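PDB 4AEQ: colicin-m immunity protein from Escherichia coli, which protects cells carrying the plasmid that encodes colicin M from being killed by that toxin. Local coordinates for residues 38-52 against 69-82. Numbering follows the deposited sequence.
Sequences DVQLLGTEIPKITWE and VPFKAEGPDGKRMY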
ATOM      1  N   ASP A  38      -4.796  13.435   1.486  1.00 23.62           N
ATOM      2  CA  ASP A  38      -4.206  13.886   0.225  1.00 21.00           C
ATOM      3  C   ASP A  38      -5.259  14.294  -0.806  1.00 21.30           C
ATOM      4  O   ASP A  38      -5.088  15.293  -1.514  1.00 22.00           O
ATOM      5  CB  ASP A  38      -3.242  12.840  -0.350  1.00 24.97           C
ATOM      6  CG  ASP A  38      -1.860  12.919   0.277  1.00 31.44           C
ATOM      7  OD1 ASP A  38      -1.680  13.726   1.213  1.00 31.51           O
ATOM      8  OD2 ASP A  38      -0.955  12.175  -0.161  1.00 32.79           O
ATOM      9  N   VAL A  39      -6.348  13.536  -0.892  1.00 22.88           N
ATOM     10  CA  VAL A  39      -7.400  13.892  -1.841  1.00 21.88           C
ATOM     11  C   VAL A  39      -8.038  15.232  -1.476  1.00 25.46           C
ATOM     12  O   VAL A  39      -8.184  16.108  -2.331  1.00 25.82           O
ATOM     13  CB  VAL A  39      -8.492  12.806  -1.937  1.00 22.68           C
ATOM     14  CG1 VAL A  39      -9.673  13.313  -2.755  1.00 25.28           C
ATOM     15  CG2 VAL A  39      -7.925  11.541  -2.549  1.00 21.85           C
ATOM     16  N   GLN A  40      -8.415  15.399  -0.211  1.00 25.40           N
ATOM     17  CA  GLN A  40      -9.035  16.652   0.220  1.00 28.90           C
ATOM     18  C   GLN A  40      -8.086  17.843   0.045  1.00 26.13           C
ATOM     19  O   GLN A  40      -8.526  18.969  -0.171  1.00 27.07           O
ATOM     20  CB  GLN A  40      -9.499  16.547   1.673  1.00 37.41           C
ATOM     21  CG  GLN A  40      -8.360  16.290   2.640  1.00 50.30           C
ATOM     22  CD  GLN A  40      -8.815  16.230   4.080  1.00 61.27           C
ATOM     23  OE1 GLN A  40      -9.994  16.014   4.361  1.00 66.16           O
ATOM     24  NE2 GLN A  40      -7.881  16.420   5.005  1.00 63.72           N
ATOM     25  N   LEU A  41      -6.783  17.587   0.128  1.00 23.04           N
ATOM     26  CA  LEU A  41      -5.773  18.640   0.009  1.00 24.92           C
ATOM     27  C   LEU A  41      -5.527  19.071  -1.432  1.00 22.79           C
ATOM     28  O   LEU A  41      -5.383  20.261  -1.731  1.00 25.96           O
ATOM     29  CB  LEU A  41      -4.449  18.155   0.588  1.00 33.69           C
ATOM     30  CG  LEU A  41      -4.321  17.961   2.097  1.00 42.91           C
ATOM     31  CD1 LEU A  41      -5.647  18.156   2.845  1.00 42.69           C
ATOM     32  CD2 LEU A  41      -3.706  16.593   2.375  1.00 47.09           C
ATOM     33  N   LEU A  42      -5.454  18.092  -2.325  1.00 20.17           N
ATOM     34  CA  LEU A  42      -5.217  18.391  -3.729  1.00 18.88           C
ATOM     35  C   LEU A  42      -6.497  18.904  -4.369  1.00 19.37           C
ATOM     36  O   LEU A  42      -6.458  19.669  -5.329  1.00 23.46           O
ATOM     37  CB  LEU A  42      -4.707  17.150  -4.467  1.00 18.14           C
ATOM     38  CG  LEU A  42      -3.334  16.632  -4.039  1.00 23.15           C
ATOM     39  CD1 LEU A  42      -2.981  15.365  -4.799  1.00 22.27           C
ATOM     40  CD2 LEU A  42      -2.264  17.696  -4.248  1.00 27.21           C
ATOM     41  N   GLY A  43      -7.632  18.484  -3.819  1.00 17.38           N
ATOM     42  CA  GLY A  43      -8.926  18.893  -4.326  1.00 20.74           C
ATOM     43  C   GLY A  43      -9.409  18.008  -5.458  1.00 24.23           C
ATOM     44  O   GLY A  43     -10.384  18.334  -6.131  1.00 26.94           O
ATOM     45  N   THR A  44      -8.716  16.897  -5.681  1.00 22.03           N
ATOM     46  CA  THR A  44      -9.114  15.952  -6.713  1.00 22.61           C
ATOM     47  C   THR A  44      -8.617  14.543  -6.406  1.00 22.90           C
ATOM     48  O   THR A  44      -7.612  14.368  -5.714  1.00 21.36           O
ATOM     49  CB  THR A  44      -8.573  16.381  -8.087  1.00 25.49           C
ATOM     50  OG1 THR A  44      -8.991  15.444  -9.087  1.00 27.02           O
ATOM     51  CG2 THR A  44      -7.053  16.448  -8.057  1.00 21.62           C
ATOM     52  N   GLU A  45      -9.328  13.545  -6.924  1.00 22.95           N
ATOM     53  CA  GLU A  45      -8.878  12.156  -6.867  1.00 26.30           C
ATOM     54  C   GLU A  45      -7.869  11.870  -7.971  1.00 25.72           C
ATOM     55  O   GLU A  45      -7.128  10.888  -7.911  1.00 27.29           O
ATOM     56  CB  GLU A  45     -10.063  11.197  -7.015  1.00 34.10           C
ATOM     57  CG  GLU A  45     -10.697  10.766  -5.707  1.00 40.80           C
ATOM     58  CD  GLU A  45     -11.762   9.705  -5.910  1.00 46.07           C
ATOM     59  OE1 GLU A  45     -12.073   9.391  -7.080  1.00 48.13           O
ATOM     60  OE2 GLU A  45     -12.285   9.183  -4.903  1.00 47.04           O
ATOM     61  N   ILE A  46      -7.851  12.727  -8.986  1.00 23.24           N
ATOM     62  CA  ILE A  46      -7.010  12.503 -10.154  1.00 23.37           C
ATOM     63  C   ILE A  46      -6.098  13.691 -10.437  1.00 22.95           C
ATOM     64  O   ILE A  46      -6.271  14.387 -11.438  1.00 26.05           O
ATOM     65  CB  ILE A  46      -7.867  12.217 -11.397  1.00 28.68           C
ATOM     66  CG1 ILE A  46      -8.971  11.215 -11.050  1.00 30.84           C
ATOM     67  CG2 ILE A  46      -6.999  11.705 -12.533  1.00 29.77           C
ATOM     68  CD1 ILE A  46     -10.090  11.160 -12.062  1.00 36.74           C
ATOM     69  N   PRO A  47      -5.111  13.921  -9.557  1.00 20.64           N
ATOM     70  CA  PRO A  47      -4.168  15.027  -9.742  1.00 20.41           C
ATOM     71  C   PRO A  47      -3.294  14.808 -10.966  1.00 20.50           C
ATOM     72  O   PRO A  47      -3.160  13.674 -11.429  1.00 19.38           O
ATOM     73  CB  PRO A  47      -3.308  14.962  -8.478  1.00 20.45           C
ATOM     74  CG  PRO A  47      -3.407  13.551  -8.023  1.00 22.16           C
ATOM     75  CD  PRO A  47      -4.807  13.129  -8.354  1.00 21.88           C
ATOM     76  N   LYS A  48      -2.716  15.882 -11.491  1.00 23.40           N
ATOM     77  CA  LYS A  48      -1.744  15.770 -12.568  1.00 26.08           C
ATOM     78  C   LYS A  48      -0.414  15.372 -11.951  1.00 24.98           C
ATOM     79  O   LYS A  48      -0.048  15.889 -10.896  1.00 22.45           O
ATOM     80  CB  LYS A  48      -1.592  17.105 -13.297  1.00 32.26           C
ATOM     81  CG  LYS A  48      -2.877  17.633 -13.938  1.00 44.88           C
ATOM     82  CD  LYS A  48      -3.345  16.735 -15.074  1.00 49.76           C
ATOM     83  CE  LYS A  48      -4.588  17.300 -15.736  1.00 55.43           C
ATOM     84  NZ  LYS A  48      -4.371  18.682 -16.260  1.00 60.00           N
ATOM     85  N   ILE A  49       0.307  14.464 -12.600  1.00 24.35           N
ATOM     86  CA  ILE A  49       1.572  13.983 -12.055  1.00 24.34           C
ATOM     87  C   ILE A  49       2.757  14.560 -12.822  1.00 26.48           C
ATOM     88  O   ILE A  49       2.822  14.467 -14.048  1.00 26.50           O
ATOM     89  CB  ILE A  49       1.668  12.444 -12.076  1.00 24.46           C
ATOM     90  CG1 ILE A  49       0.463  11.800 -11.384  1.00 23.67           C
ATOM     91  CG2 ILE A  49       2.960  11.987 -11.418  1.00 22.56           C
ATOM     92  CD1 ILE A  49       0.326  12.181  -9.924  1.00 24.77           C
ATOM     93  N   THR A  50       3.683  15.170 -12.090  1.00 21.52           N
ATOM     94  CA  THR A  50       4.927  15.626 -12.691  0.53 22.97           C
ATOM     95  C   THR A  50       6.088  14.830 -12.111  1.00 23.98           C
ATOM     96  O   THR A  50       6.095  14.478 -10.936  1.00 22.54           O
ATOM     97  CB  THR A  50       5.154  17.137 -12.503  0.53 24.78           C
ATOM     98  OG1 THR A  50       4.925  17.491 -11.137  0.53 22.53           O
ATOM     99  CG2 THR A  50       4.204  17.930 -13.388  0.53 28.51           C
ATOM    100  N   TRP A  51       7.061  14.527 -12.956  1.00 23.27           N
ATOM    101  CA  TRP A  51       8.150  13.648 -12.561  1.00 23.91           C
ATOM    102  C   TRP A  51       9.431  14.388 -12.216  1.00 26.49           C
ATOM    103  O   TRP A  51       9.719  15.450 -12.765  1.00 30.84           O
ATOM    104  CB  TRP A  51       8.409  12.603 -13.646  1.00 23.30           C
ATOM    105  CG  TRP A  51       7.198  11.799 -13.969  1.00 23.45           C
ATOM    106  CD1 TRP A  51       6.417  11.901 -15.083  1.00 27.03           C
ATOM    107  CD2 TRP A  51       6.607  10.776 -13.155  1.00 22.45           C
ATOM    108  NE1 TRP A  51       5.384  10.998 -15.021  1.00 25.99           N
ATOM    109  CE2 TRP A  51       5.476  10.299 -13.850  1.00 25.94           C
ATOM    110  CE3 TRP A  51       6.924  10.223 -11.913  1.00 18.62           C
ATOM    111  CZ2 TRP A  51       4.667   9.286 -13.340  1.00 24.93           C
ATOM    112  CZ3 TRP A  51       6.118   9.217 -11.412  1.00 22.21           C
ATOM    113  CH2 TRP A  51       5.003   8.760 -12.123  1.00 24.87           C
ATOM    114  N   GLU A  52      10.174  13.825 -11.272  1.00 23.04           N
ATOM    115  CA  GLU A  52      11.490  14.324 -10.916  1.00 27.32           C
ATOM    116  C   GLU A  52      12.499  13.233 -11.254  1.00 27.06           C
ATOM    117  O   GLU A  52      12.135  12.062 -11.364  1.00 23.75           O
ATOM    118  CB  GLU A  52      11.528  14.687  -9.436  1.00 32.43           C
ATOM    119  CG  GLU A  52      10.433  15.673  -9.056  1.00 40.74           C
ATOM    120  CD  GLU A  52      10.429  16.037  -7.588  1.00 48.09           C
ATOM    121  OE1 GLU A  52      11.205  15.439  -6.811  1.00 47.65           O
ATOM    122  OE2 GLU A  52       9.640  16.930  -7.214  1.00 52.00           O
ATOM    123  N   VAL A  69      11.142   6.584  -6.968  1.00 11.84           N
ATOM    124  CA  VAL A  69      10.560   7.439  -7.979  1.00 12.70           C
ATOM    125  C   VAL A  69       9.900   8.631  -7.304  1.00 12.67           C
ATOM    126  O   VAL A  69       8.803   8.518  -6.753  1.00 15.13           O
ATOM    127  CB  VAL A  69       9.469   6.666  -8.738  1.00 12.27           C
ATOM    128  CG1 VAL A  69       8.873   7.511  -9.855  1.00 15.63           C
ATOM    129  CG2 VAL A  69      10.030   5.349  -9.275  1.00 16.04           C
ATOM    130  N   PRO A  70      10.560   9.793  -7.368  1.00 15.02           N
ATOM    131  CA  PRO A  70       9.993  11.037  -6.848  1.00 15.75           C
ATOM    132  C   PRO A  70       8.985  11.616  -7.820  1.00 16.60           C
ATOM    133  O   PRO A  70       9.189  11.531  -9.032  1.00 14.70           O
ATOM    134  CB  PRO A  70      11.212  11.950  -6.732  1.00 16.94           C
ATOM    135  CG  PRO A  70      12.124  11.476  -7.806  1.00 19.32           C
ATOM    136  CD  PRO A  70      11.921   9.985  -7.899  1.00 16.01           C
ATOM    137  N   PHE A  71       7.922  12.224  -7.309  1.00 14.16           N
ATOM    138  CA  PHE A  71       6.983  12.907  -8.189  1.00 12.22           C
ATOM    139  C   PHE A  71       6.187  13.945  -7.416  1.00 15.10           C
ATOM    140  O   PHE A  71       6.157  13.920  -6.191  1.00 13.43           O
ATOM    141  CB  PHE A  71       6.054  11.914  -8.903  1.00 14.22           C
ATOM    142  CG  PHE A  71       5.166  11.126  -7.976  1.00 15.65           C
ATOM    143  CD1 PHE A  71       5.614   9.950  -7.394  1.00 15.79           C
ATOM    144  CD2 PHE A  71       3.872  11.544  -7.711  1.00 15.76           C
ATOM    145  CE1 PHE A  71       4.798   9.217  -6.553  1.00 14.99           C
ATOM    146  CE2 PHE A  71       3.052  10.818  -6.868  1.00 14.47           C
ATOM    147  CZ  PHE A  71       3.512   9.653  -6.289  1.00 16.13           C
ATOM    148  N   LYS A  72       5.564  14.860  -8.142  1.00 15.71           N
ATOM    149  CA  LYS A  72       4.675  15.847  -7.554  1.00 18.69           C
ATOM    150  C   LYS A  72       3.272  15.624  -8.095  1.00 19.83           C
ATOM    151  O   LYS A  72       3.098  15.361  -9.279  1.00 21.71           O
ATOM    152  CB  LYS A  72       5.148  17.258  -7.899  1.00 20.82           C
ATOM    153  CG  LYS A  72       6.423  17.671  -7.192  1.00 25.74           C
ATOM    154  CD  LYS A  72       7.015  18.934  -7.797  1.00 36.17           C
ATOM    155  CE  LYS A  72       7.603  18.661  -9.172  1.00 43.43           C
ATOM    156  NZ  LYS A  72       8.257  19.865  -9.757  1.00 48.11           N
ATOM    157  N   ALA A  73       2.276  15.710  -7.222  1.00 17.51           N
ATOM    158  CA  ALA A  73       0.884  15.605  -7.639  1.00 18.38           C
ATOM    159  C   ALA A  73       0.224  16.969  -7.468  1.00 18.40           C
ATOM    160  O   ALA A  73       0.388  17.607  -6.430  1.00 18.33           O
ATOM    161  CB  ALA A  73       0.162  14.547  -6.817  1.00 19.72           C
ATOM    162  N   GLU A  74      -0.511  17.409  -8.485  1.00 17.76           N
ATOM    163  CA  GLU A  74      -1.089  18.751  -8.508  1.00 22.51           C
ATOM    164  C   GLU A  74      -2.595  18.706  -8.716  1.00 21.26           C
ATOM    165  O   GLU A  74      -3.075  18.161  -9.709  1.00 24.40           O
ATOM    166  CB  GLU A  74      -0.445  19.587  -9.615  1.00 33.77           C
ATOM    167  CG  GLU A  74       1.071  19.578  -9.586  1.00 44.74           C
ATOM    168  CD  GLU A  74       1.683  19.019 -10.858  1.00 51.05           C
ATOM    169  OE1 GLU A  74       1.710  19.745 -11.877  1.00 54.05           O
ATOM    170  OE2 GLU A  74       2.138  17.855 -10.836  1.00 48.48           O
ATOM    171  N   GLY A  75      -3.331  19.234  -7.741  1.00 18.68           N
ATOM    172  CA  GLY A  75      -4.761  19.438  -7.864  1.00 19.55           C
ATOM    173  C   GLY A  75      -5.097  20.911  -7.997  1.00 26.41           C
ATOM    174  O   GLY A  75      -4.211  21.765  -7.970  1.00 28.80           O
ATOM    175  N   PRO A  76      -6.388  21.227  -8.140  1.00 25.91           N
ATOM    176  CA  PRO A  76      -6.782  22.638  -8.154  1.00 27.63           C
ATOM    177  C   PRO A  76      -6.623  23.296  -6.783  1.00 27.44           C
ATOM    178  O   PRO A  76      -6.455  24.514  -6.712  1.00 31.22           O
ATOM    179  CB  PRO A  76      -8.257  22.586  -8.560  1.00 33.29           C
ATOM    180  CG  PRO A  76      -8.719  21.227  -8.152  1.00 32.13           C
ATOM    181  CD  PRO A  76      -7.532  20.318  -8.311  1.00 26.59           C
ATOM    182  N   ASP A  77      -6.698  22.508  -5.714  1.00 24.57           N
ATOM    183  CA  ASP A  77      -6.576  23.041  -4.360  1.00 27.21           C
ATOM    184  C   ASP A  77      -5.152  23.025  -3.808  1.00 25.46           C
ATOM    185  O   ASP A  77      -4.887  23.626  -2.767  1.00 22.16           O
ATOM    186  CB  ASP A  77      -7.482  22.270  -3.397  1.00 36.90           C
ATOM    187  CG  ASP A  77      -8.948  22.594  -3.585  1.00 52.39           C
ATOM    188  OD1 ASP A  77      -9.328  23.028  -4.693  1.00 58.57           O
ATOM    189  OD2 ASP A  77      -9.726  22.415  -2.621  1.00 57.84           O
ATOM    190  N   GLY A  78      -4.232  22.352  -4.491  1.00 19.03           N
ATOM    191  CA  GLY A  78      -2.895  22.220  -3.942  1.00 20.46           C
ATOM    192  C   GLY A  78      -1.954  21.275  -4.661  1.00 18.49           C
ATOM    193  O   GLY A  78      -2.244  20.787  -5.751  1.00 23.35           O
ATOM    194  N   LYS A  79      -0.811  21.025  -4.032  1.00 17.36           N
ATOM    195  CA  LYS A  79       0.270  20.268  -4.647  1.00 20.22           C
ATOM    196  C   LYS A  79       1.026  19.524  -3.552  1.00 18.80           C
ATOM    197  O   LYS A  79       1.186  20.044  -2.452  1.00 17.73           O
ATOM    198  CB  LYS A  79       1.207  21.237  -5.371  1.00 30.23           C
ATOM    199  CG  LYS A  79       2.171  20.605  -6.352  1.00 36.74           C
ATOM    200  CD  LYS A  79       2.683  21.658  -7.327  1.00 42.71           C
ATOM    201  CE  LYS A  79       3.651  21.070  -8.345  1.00 46.47           C
ATOM    202  NZ  LYS A  79       3.794  21.952  -9.539  1.00 50.09           N
ATOM    203  N   ARG A  80       1.492  18.314  -3.844  1.00 16.75           N
ATOM    204  CA  ARG A  80       2.201  17.525  -2.842  1.00 17.91           C
ATOM    205  C   ARG A  80       3.358  16.748  -3.453  1.00 16.81           C
ATOM    206  O   ARG A  80       3.233  16.186  -4.538  1.00 19.29           O
ATOM    207  CB  ARG A  80       1.243  16.552  -2.154  1.00 22.48           C
ATOM    208  CG  ARG A  80       1.872  15.723  -1.043  1.00 30.34           C
ATOM    209  CD  ARG A  80       1.314  16.121   0.315  1.00 37.77           C
ATOM    210  NE  ARG A  80       1.451  15.061   1.311  1.00 43.58           N
ATOM    211  CZ  ARG A  80       2.364  15.049   2.276  1.00 49.66           C
ATOM    212  NH1 ARG A  80       3.233  16.046   2.387  1.00 51.93           N
ATOM    213  NH2 ARG A  80       2.407  14.040   3.134  1.00 52.37           N
ATOM    214  N   MET A  81       4.478  16.718  -2.741  1.00 15.74           N
ATOM    215  CA  MET A  81       5.643  15.937  -3.146  1.00 17.37           C
ATOM    216  C   MET A  81       5.573  14.527  -2.571  1.00 16.70           C
ATOM    217  O   MET A  81       5.183  14.340  -1.423  1.00 18.76           O
ATOM    218  CB  MET A  81       6.919  16.616  -2.651  1.00 22.95           C
ATOM    219  CG  MET A  81       8.150  15.736  -2.737  1.00 25.82           C
ATOM    220  SD  MET A  81       8.822  15.745  -4.401  1.00 35.64           S
ATOM    221  CE  MET A  81       9.484  17.404  -4.448  1.00 27.23           C
ATOM    222  N   TYR A  82       5.955  13.535  -3.372  1.00 16.23           N
ATOM    223  CA  TYR A  82       6.001  12.147  -2.923  1.00 16.86           C
ATOM    224  C   TYR A  82       7.290  11.476  -3.354  1.00 16.75           C
ATOM    225  O   TYR A  82       7.875  11.838  -4.383  1.00 15.31           O
ATOM    226  CB  TYR A  82       4.870  11.337  -3.550  1.00 17.76           C
ATOM    227  CG  TYR A  82       3.471  11.778  -3.225  1.00 18.39           C
ATOM    228  CD1 TYR A  82       2.811  12.696  -4.029  1.00 17.97           C
ATOM    229  CD2 TYR A  82       2.790  11.243  -2.140  1.00 22.03           C
ATOM    230  CE1 TYR A  82       1.518  13.085  -3.750  1.00 19.92           C
ATOM    231  CE2 TYR A  82       1.496  11.630  -1.852  1.00 21.30           C
ATOM    232  CZ  TYR A  82       0.867  12.551  -2.663  1.00 22.87           C
ATOM    233  OH  TYR A  82      -0.422  12.946  -2.396  1.00 27.76           O
TER
HETATM  234  O   HOH W   1     -11.779  20.748  -5.655  1.00 48.97           O
HETATM  235  O   HOH W   2      10.266  10.253 -11.180  1.00 23.20           O
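Leu42, in the last turn of helix 17-42, lays the helix end over the turn end of the hairpin 69-82. Its CB lies against Gly75; beyond CG the two methyls diverge. CD1 reaches the CB of Ala73 at 3.8 Å, while CD2 lies over the seam between the hairpin strands, against the carbonyl oxygens of Ala73 and Gly78 and against Lys79 CA. The Leu42 carbonyl looks into the hairpin turn, where Leu42 O accepts a hydrogen bond from Asp77 N (2.9 Å) arriving from above the carbonyl plane, and Gly75 CA adds a CH...O contact. Gly43, with positive phi, then ends the helix.

One turn back, Asp38 OD2 sits at the ring edge of Tyr82 and takes a hydrogen bond from Tyr82 OH; its 2.4 Å is implausibly short, the exact length doubtful. The other oxygen, Asp38 OD1, forms a salt bridge with Arg80 NE, the hydrogen bond weak at 3.4 Å and the carboxylate and guanidinium planes 77° apart.

After the loop the chain returns as strand 48-51, an edge strand within this chain, running antiparallel to 66-74 in the four-stranded antiparallel sheet of this YebF/Cmi domain. Lys48 pairs with Glu74 and Thr50 with Lys72, each pair joined by two backbone hydrogen bonds. On their face the Glu74 chain is bent at chi2 (120°); in one of two Thr50 conformers, Thr50 OG1 donates a hydrogen bond to Glu74 OE2 (2.8 Å) from above the carboxylate plane. The other face carries Ile49, Trp51, Phe71 and Ala73. Ile49 CG2 touches Phe71 CD2 (3.8 Å), and the Trp51 and Phe71 side chains run alongside each other with their planes at 59°. Trp51 CZ3 continues to Val69 CG1 at 3.6 Å. Tyr28 of the second subunit packs on Leu42 and Ala73 and meets the Phe71 and Tyr82 rings edge-to-face.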